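Aminotransferase class-III (Sphaerobacter thermophilus DSM 20745, PDB 6K8H) is a class-III aminotransferase (omega-transaminase) of the PLP-dependent aminotransferase clan and binds (5-hydroxy-4,6-dimethylpyridin-3-yl)methyl dihydrogen phosphate in its pocket. Local coordinates at residues P198-D203 with P232-F237. Sequence-based numbering, arbitrary orientation.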
# COMPACT_ATOMS: atom_id res chain seq x y z
N PRO B 198 -27.50 1.10 -5.52
CA PRO B 198 -27.89 -0.32 -5.44
C PRO B 198 -27.37 -1.16 -6.60
O PRO B 198 -27.73 -0.92 -7.76
CB PRO B 198 -29.43 -0.26 -5.45
CG PRO B 198 -29.75 1.01 -6.22
CD PRO B 198 -28.58 1.96 -6.02
N PHE B 199 -26.53 -2.17 -6.30
CA PHE B 199 -25.93 -2.98 -7.37
C PHE B 199 -27.02 -3.72 -8.14
O PHE B 199 -27.97 -4.25 -7.55
CB PHE B 199 -24.90 -3.95 -6.78
CG PHE B 199 -24.00 -4.61 -7.80
CD1 PHE B 199 -22.89 -3.94 -8.30
CD2 PHE B 199 -24.25 -5.89 -8.26
CE1 PHE B 199 -22.03 -4.54 -9.23
CE2 PHE B 199 -23.41 -6.49 -9.19
CZ PHE B 199 -22.30 -5.80 -9.68
N ASN B 200 -26.92 -3.71 -9.47
CA ASN B 200 -27.85 -4.42 -10.36
C ASN B 200 -29.29 -3.91 -10.25
O ASN B 200 -30.25 -4.65 -10.51
CB ASN B 200 -27.82 -5.94 -10.12
CG ASN B 200 -26.93 -6.66 -11.10
OD1 ASN B 200 -26.76 -6.23 -12.24
ND2 ASN B 200 -26.34 -7.77 -10.66
N ASP B 201 -29.46 -2.66 -9.85
CA ASP B 201 -30.77 -2.00 -9.81
C ASP B 201 -30.58 -0.70 -10.59
O ASP B 201 -30.18 0.33 -10.03
CB ASP B 201 -31.21 -1.81 -8.35
CG ASP B 201 -32.41 -0.88 -8.20
OD1 ASP B 201 -32.92 -0.34 -9.20
OD2 ASP B 201 -32.82 -0.68 -7.03
N ILE B 202 -30.83 -0.76 -11.90
CA ILE B 202 -30.44 0.38 -12.74
C ILE B 202 -31.34 1.58 -12.47
O ILE B 202 -30.89 2.73 -12.57
CB ILE B 202 -30.43 -0.02 -14.23
CG1 ILE B 202 -29.81 1.11 -15.09
CG2 ILE B 202 -31.82 -0.35 -14.72
CD1 ILE B 202 -28.45 1.59 -14.61
N ASP B 203 -32.60 1.36 -12.10
CA ASP B 203 -33.51 2.48 -11.85
C ASP B 203 -33.03 3.34 -10.69
O ASP B 203 -32.89 4.57 -10.82
CB ASP B 203 -34.92 1.95 -11.59
CG ASP B 203 -35.90 3.06 -11.29
OD1 ASP B 203 -36.24 3.82 -12.22
OD2 ASP B 203 -36.33 3.16 -10.12
N PRO B 232 -22.45 -11.28 -11.39
CA PRO B 232 -21.92 -10.12 -12.09
C PRO B 232 -22.96 -9.04 -12.35
O PRO B 232 -24.17 -9.27 -12.34
CB PRO B 232 -21.41 -10.70 -13.42
CG PRO B 232 -21.36 -12.19 -13.22
CD PRO B 232 -22.39 -12.51 -12.19
N ALA B 233 -22.45 -7.82 -12.55
CA ALA B 233 -23.27 -6.74 -13.09
C ALA B 233 -23.90 -7.20 -14.40
O ALA B 233 -23.22 -7.72 -15.29
CB ALA B 233 -22.41 -5.49 -13.32
N GLU B 234 -25.23 -7.04 -14.49
CA GLU B 234 -25.95 -7.51 -15.67
C GLU B 234 -25.71 -6.55 -16.84
O GLU B 234 -25.50 -5.35 -16.64
CB GLU B 234 -27.44 -7.66 -15.36
CG GLU B 234 -27.71 -8.82 -14.41
CD GLU B 234 -29.17 -8.95 -13.95
OE1 GLU B 234 -29.91 -7.94 -13.97
OE2 GLU B 234 -29.56 -10.07 -13.54
N PRO B 235 -25.71 -7.07 -18.08
CA PRO B 235 -25.24 -6.25 -19.22
C PRO B 235 -26.03 -4.96 -19.42
O PRO B 235 -25.41 -3.90 -19.62
CB PRO B 235 -25.38 -7.20 -20.41
CG PRO B 235 -25.26 -8.58 -19.81
CD PRO B 235 -25.90 -8.49 -18.45
N ALA B 236 -27.36 -5.00 -19.36
CA ALA B 236 -28.15 -3.78 -19.54
C ALA B 236 -27.83 -2.75 -18.46
O ALA B 236 -27.71 -1.55 -18.75
CB ALA B 236 -29.64 -4.11 -19.54
N PHE B 237 -27.71 -3.20 -17.21
CA PHE B 237 -27.36 -2.32 -16.09
C PHE B 237 -26.03 -1.63 -16.34
O PHE B 237 -25.91 -0.41 -16.19
CB PHE B 237 -27.33 -3.15 -14.80
CG PHE B 237 -26.61 -2.48 -13.65
CD1 PHE B 237 -27.27 -1.58 -12.84
CD2 PHE B 237 -25.30 -2.79 -13.37
CE1 PHE B 237 -26.62 -0.98 -11.78
CE2 PHE B 237 -24.64 -2.19 -12.29
CZ PHE B 237 -25.30 -1.28 -11.51
O HOH W 1 -29.42 -5.64 -13.19
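The side-chain amide of Asn200 pairs with the backbone of Pro232 and Glu234, a compact example of how one asparagine can hold two loop-to-helix junctions together. Asn200 OD1 accepts the N-H of Glu234, with 2.8 Å from Glu234 N to Asn200 OD1, in a bond that is nearly straight (166°) and on a lone pair in the carbonyl plane. On the other branch, Asn200 ND2 donates to Pro232 O at 3.1 Å; the acceptor lies close to the amide plane, whereas the donor sits well above the carbonyl plane of Pro232. With both ends of the amide engaged, its rotation is fixed. A water lies within hydrogen-bonding distance of both Asn200 OD1 and Glu234 OE1 and may bridge them, while OE2 of that carboxylate is held by the hydroxyl of Tyr231.

Aromatic contacts lie beside this polar grip. Phe237 CG, anti to its backbone N (chi1 163°), is brought close to Asn200 CA, which stands over one face of the Phe237 ring, 3.9 Å from its centroid and 12° off the normal, a CH-pi contact. The same ring turns its edge toward the face of Phe199 in an edge-to-face pair with centroids 5.8 Å apart.

Apolar contacts add to this. The tip of the Phe199 ring, CZ, meets Ala233 CB at 3.7 Å, and Ile202 lays CB and CD1 against Phe237 CD1.

The backbone of 198-203 is shaped by a type II turn from Pro198 to Asp201, closed by Asp201 N to Pro198 O; Asp201 then caps helix 202-211 through Gly204 N. Glu234 occupies the N-cap position of helix 235-248. Segment 198-203 follows strand 194-197, outermost in the seven-stranded sheet within this chain, and the contact joins the starts of helices 202-211 and 235-248, with Phe199 and Phe237 both resting on Ile221 of strand 216-221.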